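Local structure of octaprenyl Pyrophosphate Synthase (Helicobacter pylori, 3TC1) at residues Met37-Leu42 against His165-Ser170; Leu44-Glu49 against Leu293-Leu298; Lys282-Ile287 against Leu298-Ile303. The protein probably catalyses the chain elongation of allylic diphosphates with isopentenyl diphosphate to make octaprenyl pyrophosphate. One frame throughout, in Å; residues are numbered along the deposited sequence.

Interaction 1: residues Met37-Leu42 against His165-Ser170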
ATOM      1  N   MET B  37     -20.470  -1.472  -2.034  1.00 21.81           N
ATOM      2  CA  MET B  37     -20.130  -0.202  -2.663  1.00 19.76           C
ATOM      3  C   MET B  37     -20.897   0.945  -2.019  1.00 18.79           C
ATOM      4  O   MET B  37     -21.455   1.809  -2.700  1.00 17.03           O
ATOM      5  CB  MET B  37     -20.397  -0.245  -4.168  1.00 25.21           C
ATOM      6  CG  MET B  37     -19.307  -0.961  -4.943  1.00 26.35           C
ATOM      7  SD  MET B  37     -19.472  -0.771  -6.723  1.00 31.37           S
ATOM      8  CE  MET B  37     -20.666  -2.001  -7.049  1.00 30.97           C
ATOM      9  N   LEU B  38     -20.914   0.940  -0.694  1.00 20.34           N
ATOM     10  CA  LEU B  38     -21.590   1.972   0.072  1.00 21.13           C
ATOM     11  C   LEU B  38     -21.081   3.361  -0.306  1.00 21.26           C
ATOM     12  O   LEU B  38     -21.862   4.306  -0.450  1.00 20.22           O
ATOM     13  CB  LEU B  38     -21.370   1.733   1.566  1.00 23.15           C
ATOM     14  CG  LEU B  38     -21.797   2.874   2.485  1.00 25.01           C
ATOM     15  CD1 LEU B  38     -23.262   3.205   2.249  1.00 27.22           C
ATOM     16  CD2 LEU B  38     -21.555   2.481   3.928  1.00 27.05           C
ATOM     17  N   ARG B  39     -19.769   3.478  -0.474  1.00 19.99           N
ATOM     18  CA  ARG B  39     -19.181   4.762  -0.806  1.00 19.78           C
ATOM     19  C   ARG B  39     -19.598   5.281  -2.167  1.00 20.38           C
ATOM     20  O   ARG B  39     -19.835   6.467  -2.298  1.00 20.55           O
ATOM     21  CB  ARG B  39     -17.657   4.716  -0.609  1.00 20.22           C
ATOM     22  CG  ARG B  39     -17.316   4.493   0.873  1.00 20.09           C
ATOM     23  CD  ARG B  39     -15.902   4.025   1.147  1.00 21.20           C
ATOM     24  NE  ARG B  39     -15.720   3.653   2.555  1.00 18.38           N
ATOM     25  CZ  ARG B  39     -16.216   2.555   3.123  1.00 23.56           C
ATOM     26  NH1 ARG B  39     -15.999   2.318   4.409  1.00 24.02           N
ATOM     27  NH2 ARG B  39     -16.895   1.670   2.406  1.00 19.99           N
ATOM     28  N   SER B  40     -19.747   4.408  -3.159  1.00 15.47           N
ATOM     29  CA  SER B  40     -20.194   4.839  -4.478  1.00 17.29           C
ATOM     30  C   SER B  40     -21.653   5.310  -4.415  1.00 18.04           C
ATOM     31  O   SER B  40     -22.024   6.287  -5.067  1.00 18.02           O
ATOM     32  CB  SER B  40     -20.068   3.699  -5.491  1.00 19.83           C
ATOM     33  OG  SER B  40     -18.708   3.429  -5.780  1.00 21.50           O
ATOM     34  N   LYS B  41     -22.471   4.619  -3.625  1.00 20.73           N
ATOM     35  CA  LYS B  41     -23.886   4.976  -3.498  1.00 20.76           C
ATOM     36  C   LYS B  41     -24.018   6.377  -2.918  1.00 20.51           C
ATOM     37  O   LYS B  41     -24.838   7.179  -3.370  1.00 18.97           O
ATOM     38  CB  LYS B  41     -24.622   3.977  -2.596  1.00 22.34           C
ATOM     39  CG  LYS B  41     -24.752   2.568  -3.163  1.00 22.69           C
ATOM     40  CD  LYS B  41     -25.403   1.651  -2.136  1.00 27.77           C
ATOM     41  CE  LYS B  41     -25.637   0.251  -2.675  1.00 29.88           C
ATOM     42  NZ  LYS B  41     -26.334  -0.602  -1.661  1.00 33.01           N
ATOM     43  N   LEU B  42     -23.204   6.666  -1.912  1.00 19.96           N
ATOM     44  CA  LEU B  42     -23.210   7.979  -1.284  1.00 20.92           C
ATOM     45  C   LEU B  42     -22.770   9.062  -2.263  1.00 21.56           C
ATOM     46  O   LEU B  42     -23.399  10.119  -2.358  1.00 22.61           O
ATOM     47  CB  LEU B  42     -22.280   7.982  -0.073  1.00 21.51           C
ATOM     48  CG  LEU B  42     -22.806   7.215   1.137  1.00 19.57           C
ATOM     49  CD1 LEU B  42     -21.736   7.129   2.211  1.00 21.97           C
ATOM     50  CD2 LEU B  42     -24.046   7.923   1.661  1.00 22.82           C
ATOM     51  N   HIS B 165     -13.259   9.862   8.220  1.00 17.85           N
ATOM     52  CA  HIS B 165     -12.581  10.781   7.307  1.00 18.91           C
ATOM     53  C   HIS B 165     -12.516  10.352   5.847  1.00 17.49           C
ATOM     54  O   HIS B 165     -12.514  11.196   4.956  1.00 17.48           O
ATOM     55  CB  HIS B 165     -11.173  11.085   7.823  1.00 29.37           C
ATOM     56  CG  HIS B 165     -11.157  12.001   9.007  1.00 33.30           C
ATOM     57  ND1 HIS B 165     -11.636  13.292   8.954  1.00 36.48           N
ATOM     58  CD2 HIS B 165     -10.744  11.805  10.281  1.00 35.93           C
ATOM     59  CE1 HIS B 165     -11.518  13.854  10.145  1.00 36.67           C
ATOM     60  NE2 HIS B 165     -10.980  12.974  10.969  1.00 37.73           N
ATOM     61  N   PHE B 166     -12.450   9.051   5.593  1.00 16.19           N
ATOM     62  CA  PHE B 166     -12.403   8.569   4.221  1.00 14.81           C
ATOM     63  C   PHE B 166     -13.747   8.839   3.533  1.00 17.39           C
ATOM     64  O   PHE B 166     -13.788   9.297   2.386  1.00 16.43           O
ATOM     65  CB  PHE B 166     -12.060   7.076   4.210  1.00 17.53           C
ATOM     66  CG  PHE B 166     -12.008   6.466   2.839  1.00 18.72           C
ATOM     67  CD1 PHE B 166     -11.540   7.194   1.747  1.00 19.77           C
ATOM     68  CD2 PHE B 166     -12.391   5.144   2.644  1.00 18.61           C
ATOM     69  CE1 PHE B 166     -11.455   6.608   0.479  1.00 18.80           C
ATOM     70  CE2 PHE B 166     -12.308   4.551   1.384  1.00 20.78           C
ATOM     71  CZ  PHE B 166     -11.839   5.287   0.300  1.00 19.75           C
ATOM     72  N   ILE B 167     -14.849   8.564   4.225  1.00 18.70           N
ATOM     73  CA  ILE B 167     -16.165   8.822   3.641  1.00 16.97           C
ATOM     74  C   ILE B 167     -16.302  10.336   3.456  1.00 16.72           C
ATOM     75  O   ILE B 167     -16.792  10.813   2.429  1.00 18.10           O
ATOM     76  CB  ILE B 167     -17.302   8.282   4.544  1.00 17.98           C
ATOM     77  CG1 ILE B 167     -17.200   6.757   4.629  1.00 17.14           C
ATOM     78  CG2 ILE B 167     -18.669   8.679   3.977  1.00 16.36           C
ATOM     79  CD1 ILE B 167     -18.181   6.109   5.598  1.00 20.32           C
ATOM     80  N   GLU B 168     -15.855  11.088   4.454  1.00 17.66           N
ATOM     81  CA  GLU B 168     -15.890  12.544   4.379  1.00 15.93           C
ATOM     82  C   GLU B 168     -15.129  13.002   3.135  1.00 17.55           C
ATOM     83  O   GLU B 168     -15.625  13.819   2.355  1.00 16.59           O
ATOM     84  CB  GLU B 168     -15.228  13.157   5.612  1.00 19.28           C
ATOM     85  CG  GLU B 168     -14.980  14.656   5.493  1.00 19.88           C
ATOM     86  CD  GLU B 168     -14.179  15.216   6.652  1.00 25.19           C
ATOM     87  OE1 GLU B 168     -13.162  14.598   7.024  1.00 28.36           O
ATOM     88  OE2 GLU B 168     -14.557  16.279   7.184  1.00 27.40           O
ATOM     89  N   ALA B 169     -13.919  12.469   2.962  1.00 14.53           N
ATOM     90  CA  ALA B 169     -13.070  12.828   1.826  1.00 16.15           C
ATOM     91  C   ALA B 169     -13.657  12.397   0.492  1.00 14.31           C
ATOM     92  O   ALA B 169     -13.477  13.074  -0.525  1.00 16.86           O
ATOM     93  CB  ALA B 169     -11.678  12.221   2.000  1.00 11.25           C
ATOM     94  N   SER B 170     -14.345  11.263   0.482  1.00 13.01           N
ATOM     95  CA  SER B 170     -14.943  10.771  -0.752  1.00 13.32           C
ATOM     96  C   SER B 170     -16.087  11.673  -1.212  1.00 14.12           C
ATOM     97  O   SER B 170     -16.218  11.965  -2.402  1.00 13.40           O
ATOM     98  CB  SER B 170     -15.459   9.342  -0.564  1.00 17.50           C
ATOM     99  OG  SER B 170     -14.392   8.457  -0.279  1.00 20.11           O
TER

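Interaction 2: residues Leu44-Glu49 against Leu293-Leu298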
ATOM      1  N   LEU B  44     -22.575   8.821  -5.707  1.00 20.36           N
ATOM      2  CA  LEU B  44     -23.443   8.891  -6.880  1.00 21.72           C
ATOM      3  C   LEU B  44     -24.683   9.739  -6.610  1.00 21.87           C
ATOM      4  O   LEU B  44     -25.270  10.298  -7.536  1.00 22.71           O
ATOM      5  CB  LEU B  44     -23.879   7.488  -7.310  1.00 19.02           C
ATOM      6  CG  LEU B  44     -22.823   6.567  -7.925  1.00 20.16           C
ATOM      7  CD1 LEU B  44     -23.381   5.162  -8.043  1.00 19.74           C
ATOM      8  CD2 LEU B  44     -22.413   7.093  -9.283  1.00 18.11           C
ATOM      9  N   ALA B  45     -25.066   9.835  -5.341  1.00 21.51           N
ATOM     10  CA  ALA B  45     -26.244  10.595  -4.933  1.00 22.63           C
ATOM     11  C   ALA B  45     -26.131  12.091  -5.185  1.00 23.85           C
ATOM     12  O   ALA B  45     -27.133  12.810  -5.120  1.00 21.36           O
ATOM     13  CB  ALA B  45     -26.540  10.343  -3.455  1.00 19.91           C
ATOM     14  N   LEU B  46     -24.919  12.565  -5.460  1.00 20.60           N
ATOM     15  CA  LEU B  46     -24.708  13.984  -5.718  1.00 22.12           C
ATOM     16  C   LEU B  46     -24.921  14.348  -7.182  1.00 23.32           C
ATOM     17  O   LEU B  46     -25.032  15.526  -7.522  1.00 24.98           O
ATOM     18  CB  LEU B  46     -23.301  14.412  -5.279  1.00 22.37           C
ATOM     19  CG  LEU B  46     -23.128  14.664  -3.776  1.00 24.02           C
ATOM     20  CD1 LEU B  46     -23.377  13.376  -3.002  1.00 24.66           C
ATOM     21  CD2 LEU B  46     -21.727  15.190  -3.499  1.00 23.97           C
ATOM     22  N   LEU B  47     -24.974  13.340  -8.046  1.00 22.80           N
ATOM     23  CA  LEU B  47     -25.171  13.569  -9.471  1.00 24.74           C
ATOM     24  C   LEU B  47     -26.537  14.184  -9.767  1.00 28.01           C
ATOM     25  O   LEU B  47     -27.514  13.912  -9.068  1.00 25.57           O
ATOM     26  CB  LEU B  47     -25.025  12.257 -10.243  1.00 24.80           C
ATOM     27  CG  LEU B  47     -23.612  11.677 -10.353  1.00 25.13           C
ATOM     28  CD1 LEU B  47     -23.676  10.260 -10.913  1.00 23.39           C
ATOM     29  CD2 LEU B  47     -22.763  12.575 -11.244  1.00 22.02           C
ATOM     30  N   ASN B  48     -26.586  15.027 -10.798  1.00 36.17           N
ATOM     31  CA  ASN B  48     -27.825  15.679 -11.224  1.00 39.95           C
ATOM     32  C   ASN B  48     -28.409  14.914 -12.398  1.00 41.46           C
ATOM     33  O   ASN B  48     -27.703  14.166 -13.079  1.00 40.37           O
ATOM     34  CB  ASN B  48     -27.575  17.118 -11.691  1.00 49.84           C
ATOM     35  CG  ASN B  48     -27.327  18.075 -10.552  1.00 52.40           C
ATOM     36  OD1 ASN B  48     -28.022  18.045  -9.539  1.00 54.91           O
ATOM     37  ND2 ASN B  48     -26.343  18.951 -10.719  1.00 53.18           N
ATOM     38  N   GLU B  49     -29.698  15.120 -12.647  1.00 54.37           N
ATOM     39  CA  GLU B  49     -30.368  14.471 -13.764  1.00 55.16           C
ATOM     40  C   GLU B  49     -29.644  14.834 -15.056  1.00 53.69           C
ATOM     41  O   GLU B  49     -29.405  13.980 -15.910  1.00 55.12           O
ATOM     42  CB  GLU B  49     -31.828  14.941 -13.862  1.00 79.05           C
ATOM     43  CG  GLU B  49     -32.569  14.416 -15.094  1.00 83.74           C
ATOM     44  CD  GLU B  49     -34.003  14.915 -15.188  1.00 86.34           C
ATOM     45  OE1 GLU B  49     -34.240  15.967 -15.823  1.00 88.19           O
ATOM     46  OE2 GLU B  49     -34.894  14.253 -14.616  1.00 88.01           O
ATOM     47  N   LEU B 293     -32.883  13.127  -1.628  1.00 35.37           N
ATOM     48  CA  LEU B 293     -33.638  12.014  -1.067  1.00 35.97           C
ATOM     49  C   LEU B 293     -32.796  10.761  -0.840  1.00 35.24           C
ATOM     50  O   LEU B 293     -32.982  10.058   0.151  1.00 34.35           O
ATOM     51  CB  LEU B 293     -34.819  11.674  -1.979  1.00 40.12           C
ATOM     52  CG  LEU B 293     -35.790  12.822  -2.269  1.00 40.67           C
ATOM     53  CD1 LEU B 293     -36.884  12.341  -3.209  1.00 40.36           C
ATOM     54  CD2 LEU B 293     -36.384  13.334  -0.965  1.00 41.13           C
ATOM     55  N   ILE B 294     -31.877  10.480  -1.761  1.00 36.11           N
ATOM     56  CA  ILE B 294     -31.019   9.304  -1.641  1.00 35.74           C
ATOM     57  C   ILE B 294     -30.156   9.361  -0.379  1.00 34.40           C
ATOM     58  O   ILE B 294     -30.108   8.396   0.386  1.00 33.66           O
ATOM     59  CB  ILE B 294     -30.095   9.143  -2.874  1.00 43.15           C
ATOM     60  CG1 ILE B 294     -30.929   8.892  -4.134  1.00 44.96           C
ATOM     61  CG2 ILE B 294     -29.148   7.975  -2.664  1.00 43.74           C
ATOM     62  CD1 ILE B 294     -31.762  10.076  -4.579  1.00 47.88           C
ATOM     63  N   LEU B 295     -29.479  10.486  -0.163  1.00 26.87           N
ATOM     64  CA  LEU B 295     -28.626  10.650   1.012  1.00 26.56           C
ATOM     65  C   LEU B 295     -29.411  10.640   2.310  1.00 28.01           C
ATOM     66  O   LEU B 295     -28.941  10.116   3.329  1.00 26.67           O
ATOM     67  CB  LEU B 295     -27.832  11.952   0.929  1.00 22.59           C
ATOM     68  CG  LEU B 295     -26.757  12.032  -0.154  1.00 22.04           C
ATOM     69  CD1 LEU B 295     -25.930  13.289   0.071  1.00 24.31           C
ATOM     70  CD2 LEU B 295     -25.866  10.795  -0.106  1.00 21.54           C
ATOM     71  N   GLU B 296     -30.595  11.248   2.274  1.00 30.75           N
ATOM     72  CA  GLU B 296     -31.445  11.302   3.445  1.00 33.47           C
ATOM     73  C   GLU B 296     -31.927   9.899   3.717  1.00 34.28           C
ATOM     74  O   GLU B 296     -32.015   9.504   4.854  1.00 34.83           O
ATOM     75  CB  GLU B 296     -32.596  12.312   3.239  1.00 47.03           C
ATOM     76  CG  GLU B 296     -32.121  13.762   3.460  1.00 50.15           C
ATOM     77  CD  GLU B 296     -33.111  14.826   3.009  1.00 53.69           C
ATOM     78  OE1 GLU B 296     -34.320  14.547   3.067  1.00 55.19           O
ATOM     79  OE2 GLU B 296     -32.681  15.940   2.613  1.00 54.07           O
ATOM     80  N   LYS B 297     -32.168   9.133   2.661  1.00 38.45           N
ATOM     81  CA  LYS B 297     -32.614   7.748   2.777  1.00 40.34           C
ATOM     82  C   LYS B 297     -31.537   6.908   3.461  1.00 40.64           C
ATOM     83  O   LYS B 297     -31.818   6.167   4.404  1.00 40.47           O
ATOM     84  CB  LYS B 297     -32.903   7.187   1.379  1.00 47.52           C
ATOM     85  CG  LYS B 297     -33.331   5.731   1.307  1.00 49.21           C
ATOM     86  CD  LYS B 297     -34.719   5.503   1.885  1.00 51.28           C
ATOM     87  CE  LYS B 297     -35.314   4.178   1.404  1.00 52.52           C
ATOM     88  NZ  LYS B 297     -34.426   3.021   1.698  1.00 52.88           N
ATOM     89  N   LEU B 298     -30.303   7.038   2.980  1.00 39.45           N
ATOM     90  CA  LEU B 298     -29.173   6.290   3.529  1.00 38.74           C
ATOM     91  C   LEU B 298     -28.799   6.702   4.951  1.00 38.49           C
ATOM     92  O   LEU B 298     -28.413   5.861   5.765  1.00 39.19           O
ATOM     93  CB  LEU B 298     -27.948   6.450   2.620  1.00 36.81           C
ATOM     94  CG  LEU B 298     -28.075   5.886   1.202  1.00 36.80           C
ATOM     95  CD1 LEU B 298     -26.924   6.375   0.338  1.00 37.45           C
ATOM     96  CD2 LEU B 298     -28.107   4.369   1.263  1.00 37.88           C
TER

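Interaction 3: residues Lys282-Ile287 against Leu298-Ile303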
ATOM      1  N   LYS B 282     -26.930  15.037  12.763  1.00 25.77           N
ATOM      2  CA  LYS B 282     -26.007  16.041  12.240  1.00 26.29           C
ATOM      3  C   LYS B 282     -25.871  15.893  10.725  1.00 27.45           C
ATOM      4  O   LYS B 282     -25.844  16.887  10.001  1.00 27.44           O
ATOM      5  CB  LYS B 282     -24.636  15.919  12.923  1.00 26.08           C
ATOM      6  CG  LYS B 282     -24.639  16.372  14.383  1.00 28.32           C
ATOM      7  CD  LYS B 282     -23.311  16.108  15.100  1.00 29.38           C
ATOM      8  CE  LYS B 282     -22.184  17.010  14.595  1.00 30.96           C
ATOM      9  NZ  LYS B 282     -20.885  16.716  15.277  1.00 29.16           N
ATOM     10  N   ALA B 283     -25.812  14.653  10.242  1.00 23.67           N
ATOM     11  CA  ALA B 283     -25.693  14.417   8.805  1.00 24.19           C
ATOM     12  C   ALA B 283     -26.893  15.014   8.066  1.00 25.43           C
ATOM     13  O   ALA B 283     -26.739  15.778   7.110  1.00 25.16           O
ATOM     14  CB  ALA B 283     -25.601  12.920   8.524  1.00 20.06           C
ATOM     15  N   LEU B 284     -28.091  14.657   8.514  1.00 30.15           N
ATOM     16  CA  LEU B 284     -29.315  15.155   7.903  1.00 31.96           C
ATOM     17  C   LEU B 284     -29.353  16.678   7.984  1.00 32.57           C
ATOM     18  O   LEU B 284     -29.797  17.350   7.052  1.00 33.01           O
ATOM     19  CB  LEU B 284     -30.529  14.553   8.614  1.00 32.96           C
ATOM     20  CG  LEU B 284     -30.689  13.039   8.448  1.00 34.93           C
ATOM     21  CD1 LEU B 284     -31.740  12.508   9.407  1.00 35.66           C
ATOM     22  CD2 LEU B 284     -31.071  12.730   7.007  1.00 35.89           C
ATOM     23  N   GLU B 285     -28.882  17.209   9.105  1.00 29.71           N
ATOM     24  CA  GLU B 285     -28.839  18.649   9.330  1.00 32.75           C
ATOM     25  C   GLU B 285     -28.000  19.324   8.245  1.00 32.10           C
ATOM     26  O   GLU B 285     -28.431  20.293   7.620  1.00 30.98           O
ATOM     27  CB  GLU B 285     -28.230  18.937  10.705  1.00 77.28           C
ATOM     28  CG  GLU B 285     -28.203  20.405  11.094  1.00 83.87           C
ATOM     29  CD  GLU B 285     -29.585  20.959  11.373  1.00 87.62           C
ATOM     30  OE1 GLU B 285     -30.432  20.945  10.456  1.00 90.66           O
ATOM     31  OE2 GLU B 285     -29.825  21.411  12.513  1.00 91.16           O
ATOM     32  N   ALA B 286     -26.803  18.790   8.023  1.00 26.54           N
ATOM     33  CA  ALA B 286     -25.873  19.321   7.032  1.00 26.33           C
ATOM     34  C   ALA B 286     -26.485  19.495   5.647  1.00 26.87           C
ATOM     35  O   ALA B 286     -26.236  20.496   4.979  1.00 27.92           O
ATOM     36  CB  ALA B 286     -24.635  18.421   6.947  1.00 22.36           C
ATOM     37  N   ILE B 287     -27.280  18.526   5.212  1.00 30.12           N
ATOM     38  CA  ILE B 287     -27.900  18.596   3.895  1.00 32.93           C
ATOM     39  C   ILE B 287     -29.350  19.079   3.938  1.00 35.44           C
ATOM     40  O   ILE B 287     -30.114  18.851   3.000  1.00 35.95           O
ATOM     41  CB  ILE B 287     -27.859  17.227   3.195  1.00 32.02           C
ATOM     42  CG1 ILE B 287     -28.664  16.205   4.001  1.00 30.72           C
ATOM     43  CG2 ILE B 287     -26.407  16.779   3.033  1.00 30.78           C
ATOM     44  CD1 ILE B 287     -28.801  14.849   3.325  1.00 32.84           C
ATOM     45  N   LEU B 298     -30.303   7.038   2.980  1.00 39.45           N
ATOM     46  CA  LEU B 298     -29.173   6.290   3.529  1.00 38.74           C
ATOM     47  C   LEU B 298     -28.799   6.702   4.951  1.00 38.49           C
ATOM     48  O   LEU B 298     -28.413   5.861   5.765  1.00 39.19           O
ATOM     49  CB  LEU B 298     -27.948   6.450   2.620  1.00 36.81           C
ATOM     50  CG  LEU B 298     -28.075   5.886   1.202  1.00 36.80           C
ATOM     51  CD1 LEU B 298     -26.924   6.375   0.338  1.00 37.45           C
ATOM     52  CD2 LEU B 298     -28.107   4.369   1.263  1.00 37.88           C
ATOM     53  N   ALA B 299     -28.902   7.994   5.246  1.00 35.87           N
ATOM     54  CA  ALA B 299     -28.563   8.500   6.570  1.00 37.24           C
ATOM     55  C   ALA B 299     -29.563   8.045   7.627  1.00 39.46           C
ATOM     56  O   ALA B 299     -29.223   7.927   8.807  1.00 39.14           O
ATOM     57  CB  ALA B 299     -28.487  10.021   6.541  1.00 21.54           C
ATOM     58  N   GLN B 300     -30.799   7.795   7.205  1.00 48.47           N
ATOM     59  CA  GLN B 300     -31.839   7.350   8.125  1.00 49.48           C
ATOM     60  C   GLN B 300     -31.769   5.837   8.298  1.00 49.20           C
ATOM     61  O   GLN B 300     -31.919   5.322   9.405  1.00 49.85           O
ATOM     62  CB  GLN B 300     -33.223   7.736   7.591  1.00 50.83           C
ATOM     63  CG  GLN B 300     -33.392   9.223   7.329  1.00 51.50           C
ATOM     64  CD  GLN B 300     -34.681   9.548   6.594  1.00 51.84           C
ATOM     65  OE1 GLN B 300     -35.013   8.919   5.588  1.00 51.23           O
ATOM     66  NE2 GLN B 300     -35.408  10.545   7.086  1.00 52.06           N
ATOM     67  N   ASP B 301     -31.528   5.138   7.194  1.00 34.94           N
ATOM     68  CA  ASP B 301     -31.459   3.680   7.191  1.00 36.29           C
ATOM     69  C   ASP B 301     -30.287   3.073   7.954  1.00 36.80           C
ATOM     70  O   ASP B 301     -30.378   1.945   8.434  1.00 36.80           O
ATOM     71  CB  ASP B 301     -31.444   3.170   5.751  1.00 46.67           C
ATOM     72  CG  ASP B 301     -32.741   3.451   5.025  1.00 49.04           C
ATOM     73  OD1 ASP B 301     -33.599   4.159   5.598  1.00 49.00           O
ATOM     74  OD2 ASP B 301     -32.900   2.966   3.884  1.00 49.70           O
ATOM     75  N   VAL B 302     -29.180   3.799   8.062  1.00 44.21           N
ATOM     76  CA  VAL B 302     -28.035   3.258   8.786  1.00 45.45           C
ATOM     77  C   VAL B 302     -28.358   3.086  10.267  1.00 45.48           C
ATOM     78  O   VAL B 302     -27.873   2.162  10.915  1.00 45.68           O
ATOM     79  CB  VAL B 302     -26.790   4.165   8.656  1.00 42.34           C
ATOM     80  CG1 VAL B 302     -27.178   5.620   8.858  1.00 43.37           C
ATOM     81  CG2 VAL B 302     -25.743   3.758   9.694  1.00 43.40           C
ATOM     82  N   ILE B 303     -29.192   3.976  10.792  1.00 40.56           N
ATOM     83  CA  ILE B 303     -29.565   3.937  12.202  1.00 41.75           C
ATOM     84  C   ILE B 303     -30.571   2.849  12.591  1.00 43.76           C
ATOM     85  O   ILE B 303     -30.657   2.470  13.761  1.00 44.51           O
ATOM     86  CB  ILE B 303     -30.095   5.318  12.658  1.00 41.04           C
ATOM     87  CG1 ILE B 303     -28.917   6.271  12.870  1.00 40.43           C
ATOM     88  CG2 ILE B 303     -30.905   5.183  13.950  1.00 40.68           C
ATOM     89  CD1 ILE B 303     -28.020   5.875  14.035  1.00 38.57           C
TER

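Interaction 1: residues Met37-Leu42 against His165-Ser170
The all-helical fold of the polyprenyl synthetases brings Arg39 and Leu42 on helix 38-44 against Phe166 and Ile167 on helix 152-177, probably bordering the active-site cavity. Arg39 lies in a K-x-x-R sequence resembling the segment that in relatives helps hold isopentenyl diphosphate, and its side chain is about 11 Å from a bound magnesium ion. A comparable role here is plausible, although no substrate is bound.

The arginine runs extended from CG to NE and crosses the phenylalanine at about a right angle. Its CD lies 3.6 Å from Phe166 CE2, and its NE comes equally close, 3.6 Å, to Phe166 CD2. Both atoms thus lie against the CD2-CE2 side of the ring, and the guanidinium and ring planes, 27° apart, are neither stacked nor perpendicular. Phe166 reaches Arg39 because its CG stands anti to the backbone N (chi1 179°), which carries the ring across to helix 38-44. Ile167 adds both branches: CG1 passes 4.0 Å from Arg39 NE, while CG2 meets Leu42 CD1 at 3.9 Å. A beta-branched residue suits this place because it can serve an arginine and a leucine at once.

One turn on, Ser170 satisfies its buried hydroxyl on its own helix, OG bonding to Phe166 O at 2.9 Å; Ser170 N approaches that oxygen from the opposite face. The axes of the two short helical segments approach to 10.3 Å and cross at -37°. Gln70 of helix 53-80 touches both Arg39 and Phe166; helix 182-205 packs on Leu42 through Phe192, and helix 121-144 on Phe166 through Ala130 and Leu134.

Interaction 2: residues Leu44-Glu49 against Leu293-Leu298
Ala45 meets Ile294 and Leu295 where the turn following helix 38-44 of the all-helical prenyl synthase fold packs on the start of helix 293-301. The contact is wholly apolar. Ala45 turns its CB toward the helix, where it sits between two side chains, 3.6 Å from Ile294 CG2 and 3.4 Å from Leu295 CD2. The second distance is tighter than ordinary van der Waals contact, so the methyl group is pressed firmly against the leucine. Leu295 CG is also near, 3.7 Å from Ala45 CB. A small residue suits the turn: the backbones come within 5.9 Å at the CA atoms of Ala45 and Ile294, leaving little room for a longer side chain.

Ile294 uses its short branch for the contact. Its chi1 of -64° sets CG1 beside the backbone N and leaves CG2 anti to it, facing Ala45, while the neighbouring Met1 also packs on this isoleucine. Leu46 behaves differently, because its CB heads away from the helix. Its second torsion (chi2 63°) nevertheless brings CD1 back to Leu295 CD1, 4.0 Å away, and the two leucines cross at about a right angle. Leu295 thus divides its methyls, CD2 for Ala45 and CD1 for Leu46.

Further out, Leu46 is packed by Leu171, Met174 and Ala175 of helix 152-177. The residues flanking the contacting pair are buttressed too: Leu44 lies on helices 3-18 and 53-80, and Leu47 on Leu56 and Ala59 of helix 53-80. What holds Ala45 and Leu46 at the bend is a type I beta turn, closed by the backbone bond from Leu47 N to Leu44 O at 3.1 Å.

Interaction 3: residues Lys282-Ile287 against Leu298-Ile303
Leu284 directs its side chain from the last turns of helix 268-286 onto Ala299 and Gln300 of helix 293-301, the two segments running in opposite directions as the arms of a helical hairpin. Its CG lies anti to the carbonyl carbon (chi1 -66°), which carries the branched end outward to the other arm. There CD2 does the touching, 3.8 Å from Ala299 CB, whereas CD1 turns aside and stays 5.0 Å from Ala299 CB.

The alanine answers head on, its CB pointing at the leucine and also standing 4.2 Å from Leu284 CG. A single methyl suits this place, since it lets the branched leucine come close to the opposite backbone. Gln300 joins from the side of the contact: its CB does not point at helix 268-286, yet the first torsion (chi1 -57°) brings CG to 4.2 Å from Leu284 CD2. The glutamine offers its aliphatic part to the apolar partner, a reasonable choice at the exposed margin of the contact, where a polar end is probably easily solvated.

A polar tie joins the same arms, Ala299 O being hydrogen-bonded to Ser280 OG one turn before Leu284. Beyond Gln300, Ile303 packs back on Ala276 and Gln277 of helix 268-286. Helix 182-205 supports the first arm through Phe188, which touches Ala283 and Ile287.

How the interactions relate
Along the chain, 37-42 and 44-49 are separated by one residue, 165-170 follows much later, then 282-287, 293-298 and 298-303. Interactions 2 and 3 share helix 293-301 and Leu298, their centres 12 Å apart; Glu296 CG packs 3.8 Å from Leu284 CD2. Interaction 1, nearer the middle of the chain, lies 12 Å from interaction 2 and 14 Å from interaction 3, and Leu42 CD2 reaches Leu298 CD1 at 3.5 Å. The three contacts therefore touch one another in a continuous run of packing. Through it helix 293-301, the second arm of the last hairpin, lies against helix 38-44 and the turn after it; helix 38-44 packs on helix 152-177 beside the probable substrate pocket.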